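Local atomic coordinates of type C neurotoxin (Clostridium botulinum, PDB entry 4F83), a protein that probably binds receptors on nerve cells through a lectin-like and a beta-trefoil domain, as the corresponding regions of related botulinum neurotoxins do. Residues 109-114 and 145-150; 93-98 and 172-177. All blocks are in the same frame, centred on the assembly; numbering follows the deposited sequence. Where two conformers were deposited one is given.

Contact 1 of 2, residues 109-114 and 145-150; sequences IEWILQ and ITNNIM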
loop_
_atom_site.group_PDB
_atom_site.type_symbol
_atom_site.label_atom_id
_atom_site.label_comp_id
_atom_site.label_asym_id
_atom_site.label_seq_id
_atom_site.Cartn_x
_atom_site.Cartn_y
_atom_site.Cartn_z
ATOM N N ILE A 109 5.348 -8.608 -13.203
ATOM C CA ILE A 109 6.034 -9.567 -12.339
ATOM C C ILE A 109 5.887 -10.975 -12.987
ATOM O O ILE A 109 4.836 -11.291 -13.584
ATOM C CB ILE A 109 5.459 -9.490 -10.904
ATOM C CG1 ILE A 109 6.242 -10.368 -9.904
ATOM C CG2 ILE A 109 3.977 -9.841 -10.890
ATOM C CD1 ILE A 109 5.897 -10.057 -8.398
ATOM N N GLU A 110 6.971 -11.757 -12.930
ATOM C CA GLU A 110 7.056 -13.034 -13.649
ATOM C C GLU A 110 7.608 -14.116 -12.732
ATOM O O GLU A 110 8.612 -13.914 -12.078
ATOM C CB GLU A 110 7.960 -12.883 -14.873
ATOM C CG GLU A 110 7.861 -14.010 -15.889
ATOM C CD GLU A 110 8.498 -13.640 -17.225
ATOM O OE1 GLU A 110 9.420 -12.805 -17.234
ATOM O OE2 GLU A 110 8.083 -14.185 -18.261
ATOM N N TRP A 111 6.931 -15.258 -12.697
ATOM C CA TRP A 111 7.413 -16.437 -11.989
ATOM C C TRP A 111 7.804 -17.447 -13.039
ATOM O O TRP A 111 7.027 -17.725 -13.946
ATOM C CB TRP A 111 6.292 -17.004 -11.136
ATOM C CG TRP A 111 6.554 -18.394 -10.586
ATOM C CD1 TRP A 111 6.114 -19.561 -11.108
ATOM C CD2 TRP A 111 7.230 -18.719 -9.373
ATOM N NE1 TRP A 111 6.482 -20.623 -10.301
ATOM C CE2 TRP A 111 7.190 -20.133 -9.240
ATOM C CE3 TRP A 111 7.890 -17.961 -8.392
ATOM C CZ2 TRP A 111 7.784 -20.811 -8.166
ATOM C CZ3 TRP A 111 8.464 -18.643 -7.305
ATOM C CH2 TRP A 111 8.402 -20.054 -7.210
ATOM N N ILE A 112 9.015 -17.985 -12.909
ATOM C CA ILE A 112 9.591 -18.909 -13.903
ATOM C C ILE A 112 9.919 -20.217 -13.209
ATOM O O ILE A 112 10.592 -20.213 -12.168
ATOM C CB ILE A 112 10.923 -18.328 -14.447
ATOM C CG1 ILE A 112 10.732 -16.901 -14.984
ATOM C CG2 ILE A 112 11.570 -19.260 -15.469
ATOM C CD1 ILE A 112 9.812 -16.807 -16.061
ATOM N N LEU A 113 9.479 -21.331 -13.789
ATOM C CA LEU A 113 9.882 -22.668 -13.317
ATOM C C LEU A 113 10.579 -23.385 -14.478
ATOM O O LEU A 113 10.019 -23.489 -15.561
ATOM C CB LEU A 113 8.639 -23.467 -12.911
ATOM C CG LEU A 113 8.886 -24.840 -12.266
ATOM C CD1 LEU A 113 9.634 -24.697 -10.976
ATOM C CD2 LEU A 113 7.543 -25.579 -12.022
ATOM N N GLN A 114 11.766 -23.908 -14.226
ATOM C CA GLN A 114 12.660 -24.388 -15.302
ATOM C C GLN A 114 13.152 -25.816 -15.023
ATOM O O GLN A 114 13.611 -26.137 -13.910
ATOM C CB GLN A 114 13.842 -23.430 -15.401
ATOM C CG GLN A 114 14.790 -23.697 -16.557
ATOM C CD GLN A 114 15.642 -22.506 -16.828
ATOM O OE1 GLN A 114 15.139 -21.449 -17.209
ATOM N NE2 GLN A 114 16.940 -22.648 -16.615
ATOM N N ILE A 145 2.003 -17.757 -5.346
ATOM C CA ILE A 145 2.173 -18.658 -6.479
ATOM C C ILE A 145 1.955 -20.062 -5.906
ATOM O O ILE A 145 2.561 -20.433 -4.855
ATOM C CB ILE A 145 3.591 -18.589 -7.100
ATOM C CG1 ILE A 145 3.911 -17.177 -7.637
ATOM C CG2 ILE A 145 3.704 -19.605 -8.231
ATOM C CD1 ILE A 145 4.859 -16.438 -6.731
ATOM N N THR A 146 1.071 -20.826 -6.530
ATOM C CA THR A 146 0.958 -22.245 -6.118
ATOM C C THR A 146 1.426 -23.126 -7.281
ATOM O O THR A 146 1.323 -22.735 -8.469
ATOM C CB THR A 146 -0.461 -22.624 -5.627
ATOM O OG1 THR A 146 -1.393 -22.569 -6.721
ATOM C CG2 THR A 146 -0.961 -21.695 -4.458
ATOM N N ASN A 147 2.008 -24.287 -6.946
ATOM C CA ASN A 147 2.542 -25.191 -7.971
ATOM C C ASN A 147 2.146 -26.606 -7.609
ATOM O O ASN A 147 2.290 -27.019 -6.457
ATOM C CB ASN A 147 4.089 -25.127 -8.055
ATOM C CG ASN A 147 4.632 -23.692 -8.219
ATOM O OD1 ASN A 147 4.815 -23.224 -9.340
ATOM N ND2 ASN A 147 4.894 -23.001 -7.088
ATOM N N ASN A 148 1.657 -27.350 -8.592
ATOM C CA ASN A 148 1.438 -28.774 -8.418
ATOM C C ASN A 148 2.023 -29.452 -9.650
ATOM O O ASN A 148 1.567 -29.237 -10.778
ATOM C CB ASN A 148 -0.045 -29.102 -8.268
ATOM C CG ASN A 148 -0.267 -30.493 -7.725
ATOM O OD1 ASN A 148 0.326 -31.458 -8.206
ATOM N ND2 ASN A 148 -1.093 -30.599 -6.683
ATOM N N ILE A 149 3.099 -30.194 -9.433
ATOM C CA ILE A 149 4.009 -30.541 -10.521
ATOM C C ILE A 149 3.313 -31.460 -11.530
ATOM O O ILE A 149 3.764 -31.589 -12.680
ATOM C CB ILE A 149 5.327 -31.175 -9.963
ATOM C CG1 ILE A 149 6.495 -31.070 -10.981
ATOM C CG2 ILE A 149 5.068 -32.600 -9.501
ATOM C CD1 ILE A 149 6.941 -29.636 -11.304
ATOM N N MET A 150 2.189 -32.062 -11.110
ATOM C CA MET A 150 1.377 -32.895 -11.990
ATOM C C MET A 150 0.280 -32.112 -12.717
ATOM O O MET A 150 -0.538 -32.703 -13.445
ATOM C CB MET A 150 0.716 -34.025 -11.193
ATOM C CG MET A 150 1.647 -34.780 -10.260
ATOM S SD MET A 150 2.801 -35.808 -11.197
ATOM C CE MET A 150 1.693 -37.108 -11.788
#
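W111 and I145 meet across the interior of a concanavalin-type beta sandwich and illustrate how two sheets of such a fold are held face to face. Strand 109-114 belongs to the five-stranded sheet and strand 145-148 to the larger sheet across the core; their axes come within 10.0 Å, and the strands run nearly parallel while side chains fill the gap. W111 points across this gap, and with CG anti to the backbone N (chi1 167°) its ring reaches the side chains of I145 and N147. I145 lies over one face. Its CG2 methyl forms a CH-pi contact with the five-membered ring, 3.6 Å from the centroid and almost on the normal, while I145 CD1 reaches farther along the indole to W111 CE3 at 3.8 Å. W100 stacks on W111, and V71 and M153 pack against it, so the indole is embedded among hydrophobic groups.

NE1 of W111 donates a weak hydrogen bond to OD1 of N147, 3.2 Å long and bent at 134° at the hydrogen. The amide of N147 crosses the indole with the two planes 34° apart, and the other end of this amide, ND2, also lies near the benzo ring, 3.8 Å from W111 CZ2. A hydrogen bond between ND2 and S69 OG is consistent with this orientation of the amide, in which OD1 faces the indole N-H. Toward the end of the sandwich the contact thins to hydrocarbon alone: the side chains of L113 and I149 cross at about a right angle, and CD2 of L113 approaches CD1 of I149 to 4.2 Å.

Contact 2 of 2, residues 93-98 and 172-177; sequences SIKQNS and EVKLDK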
loop_
_atom_site.group_PDB
_atom_site.type_symbol
_atom_site.label_atom_id
_atom_site.label_comp_id
_atom_site.label_asym_id
_atom_site.label_seq_id
_atom_site.Cartn_x
_atom_site.Cartn_y
_atom_site.Cartn_z
ATOM N N SER A 93 16.443 -18.964 -7.594
ATOM C CA SER A 93 16.669 -20.317 -7.059
ATOM C C SER A 93 16.853 -21.308 -8.200
ATOM O O SER A 93 16.249 -22.386 -8.231
ATOM C CB SER A 93 15.533 -20.730 -6.119
ATOM O OG SER A 93 15.937 -21.831 -5.295
ATOM N N ILE A 94 17.730 -20.946 -9.118
ATOM C CA ILE A 94 18.109 -21.852 -10.204
ATOM C C ILE A 94 19.590 -22.120 -10.111
ATOM O O ILE A 94 20.414 -21.188 -9.941
ATOM C CB ILE A 94 17.740 -21.258 -11.599
ATOM C CG1 ILE A 94 16.222 -21.281 -11.784
ATOM C CG2 ILE A 94 18.437 -22.054 -12.765
ATOM C CD1 ILE A 94 15.730 -20.493 -13.005
ATOM N N LYS A 95 19.939 -23.399 -10.198
ATOM C CA LYS A 95 21.317 -23.827 -10.313
ATOM C C LYS A 95 21.368 -25.150 -11.065
ATOM O O LYS A 95 20.406 -25.943 -11.028
ATOM C CB LYS A 95 22.008 -23.909 -8.938
ATOM C CG LYS A 95 21.796 -25.185 -8.134
ATOM C CD LYS A 95 22.891 -25.290 -7.027
ATOM C CE LYS A 95 22.799 -26.600 -6.208
ATOM N NZ LYS A 95 21.547 -26.772 -5.356
ATOM N N GLN A 96 22.484 -25.387 -11.764
ATOM C CA GLN A 96 22.631 -26.577 -12.615
ATOM C C GLN A 96 21.406 -26.731 -13.532
ATOM O O GLN A 96 20.836 -27.836 -13.682
ATOM C CB GLN A 96 22.880 -27.832 -11.781
ATOM C CG GLN A 96 24.365 -28.031 -11.349
ATOM C CD GLN A 96 24.934 -26.861 -10.577
ATOM O OE1 GLN A 96 25.397 -25.871 -11.164
ATOM N NE2 GLN A 96 24.926 -26.968 -9.251
ATOM N N ASN A 97 21.031 -25.589 -14.111
ATOM C CA ASN A 97 20.003 -25.435 -15.149
ATOM C C ASN A 97 18.567 -25.336 -14.685
ATOM O O ASN A 97 17.697 -25.035 -15.487
ATOM C CB ASN A 97 20.103 -26.550 -16.198
ATOM C CG ASN A 97 21.408 -26.511 -16.959
ATOM O OD1 ASN A 97 21.964 -25.438 -17.210
ATOM N ND2 ASN A 97 21.887 -27.664 -17.348
ATOM N N SER A 98 18.302 -25.623 -13.413
ATOM C CA SER A 98 16.932 -25.932 -13.017
ATOM C C SER A 98 16.559 -25.302 -11.681
ATOM O O SER A 98 17.424 -25.024 -10.858
ATOM C CB SER A 98 16.737 -27.457 -13.012
ATOM O OG SER A 98 15.409 -27.829 -12.732
ATOM N N GLU A 172 12.086 -33.221 -15.543
ATOM C CA GLU A 172 12.463 -33.081 -14.146
ATOM C C GLU A 172 12.886 -31.660 -13.775
ATOM O O GLU A 172 13.660 -31.011 -14.482
ATOM C CB GLU A 172 13.587 -34.060 -13.757
ATOM C CG GLU A 172 13.226 -35.582 -13.824
ATOM C CD GLU A 172 13.551 -36.209 -15.188
ATOM O OE1 GLU A 172 13.645 -35.454 -16.194
ATOM O OE2 GLU A 172 13.757 -37.437 -15.249
ATOM N N VAL A 173 12.384 -31.199 -12.636
ATOM C CA VAL A 173 12.904 -30.003 -11.983
ATOM C C VAL A 173 13.696 -30.443 -10.749
ATOM O O VAL A 173 13.216 -31.249 -9.927
ATOM C CB VAL A 173 11.727 -29.049 -11.558
ATOM C CG1 VAL A 173 12.266 -27.868 -10.785
ATOM C CG2 VAL A 173 10.951 -28.578 -12.806
ATOM N N LYS A 174 14.923 -29.960 -10.658
ATOM C CA LYS A 174 15.787 -30.220 -9.517
ATOM C C LYS A 174 15.740 -28.917 -8.714
ATOM O O LYS A 174 16.239 -27.886 -9.167
ATOM C CB LYS A 174 17.210 -30.476 -10.047
ATOM C CG LYS A 174 18.339 -30.475 -9.000
ATOM C CD LYS A 174 18.347 -31.691 -8.182
ATOM C CE LYS A 174 19.674 -31.812 -7.370
ATOM N NZ LYS A 174 19.852 -30.692 -6.359
ATOM N N LEU A 175 15.117 -28.946 -7.546
ATOM C CA LEU A 175 15.031 -27.714 -6.737
ATOM C C LEU A 175 16.378 -27.380 -6.107
ATOM O O LEU A 175 17.187 -28.274 -5.828
ATOM C CB LEU A 175 13.961 -27.855 -5.658
ATOM C CG LEU A 175 12.537 -27.983 -6.183
ATOM C CD1 LEU A 175 11.614 -28.327 -5.034
ATOM C CD2 LEU A 175 12.099 -26.667 -6.873
ATOM N N ASP A 176 16.585 -26.084 -5.852
ATOM C CA ASP A 176 17.858 -25.536 -5.388
ATOM C C ASP A 176 17.644 -25.213 -3.908
ATOM O O ASP A 176 16.677 -24.539 -3.545
ATOM C CB ASP A 176 18.083 -24.248 -6.216
ATOM C CG ASP A 176 19.406 -23.541 -5.953
ATOM O OD1 ASP A 176 20.190 -23.943 -5.045
ATOM O OD2 ASP A 176 19.634 -22.524 -6.690
ATOM N N LYS A 177 18.521 -25.729 -3.045
ATOM C CA LYS A 177 18.409 -25.437 -1.617
ATOM C C LYS A 177 18.783 -23.973 -1.321
ATOM O O LYS A 177 18.464 -23.451 -0.251
ATOM C CB LYS A 177 19.275 -26.415 -0.796
ATOM C CG LYS A 177 20.753 -26.097 -0.825
ATOM C CD LYS A 177 21.532 -27.049 0.107
ATOM C CE LYS A 177 23.050 -26.775 0.077
ATOM N NZ LYS A 177 23.395 -25.459 0.715
HETATM O O HOH W 1 14.658 -24.183 -6.823
HETATM O O HOH W 2 20.302 -28.170 -7.330
HETATM O O HOH W 3 18.796 -27.126 -9.083
#
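S93 and D176 lie side by side, their CA atoms 5.6 Å apart, and S98 and K174 are almost as close, so the irregular segment 172-177 runs in the opposite sense along the end of a beta hairpin. The hairpin is the two-residue kind: a type I' turn from K95 to S98 is closed by paired backbone bonds between these residues, with Q96 and N97 at its corners. Much of the joining of hairpin to loop is done by side chains and ordered water. Water 1 gives a proton to O of S93 and accepts one from N of D176, linking the two backbones.

At one end S98 turns its hydroxyl toward the loop, with OG anti to the backbone N (chi1 -176°). This oxygen accepts a well-aligned hydrogen bond from K174 N at 3.0 Å, and it is also bonded to O of Q114, so it ties the loop to a neighbouring strand of the hairpin's sheet. At the other end the side chain of D176 is buried against S93 and K95. The aliphatic part of K95 crosses the carboxylate obliquely, its CG 3.6 Å from D176 CG, before a bend at chi4 brings the ammonium into a salt bridge with OD1 at 3.2 Å. NZ meets that oxygen from well above the carboxylate plane. The same OD1 accepts the backbone N-H of T178, and this second bond helps fix the carboxylate's rotation. S93 OG, meanwhile, is bonded to O of T178.

K95 NZ and K174 NZ come within 4.4 Å of each other, a repulsion that the nearby carboxylate probably eases. Water 2 bridges them, accepting a hydrogen bond of 2.7 Å from NZ of each lysine.

Contacts 1 and 2 both hold the five-stranded sheet of the lectin-like domain, one by its face and the other by its end. Contact 1 lies in the buried core and joins that sheet to the opposite one mainly through aromatic and aliphatic groups, with one weak polar bond. Contact 2, about 13 Å away between centres, is partly exposed and fastens a hairpin to a loop by a salt bridge, a hydroxyl and water. Segment 109-114 touches both segments of contact 2: NE2 of Q114 is probably bonded to O of N97, and L113 CD1 packs on V173 CG1. In sequence, contact 1 is nested within the span closed by contact 2.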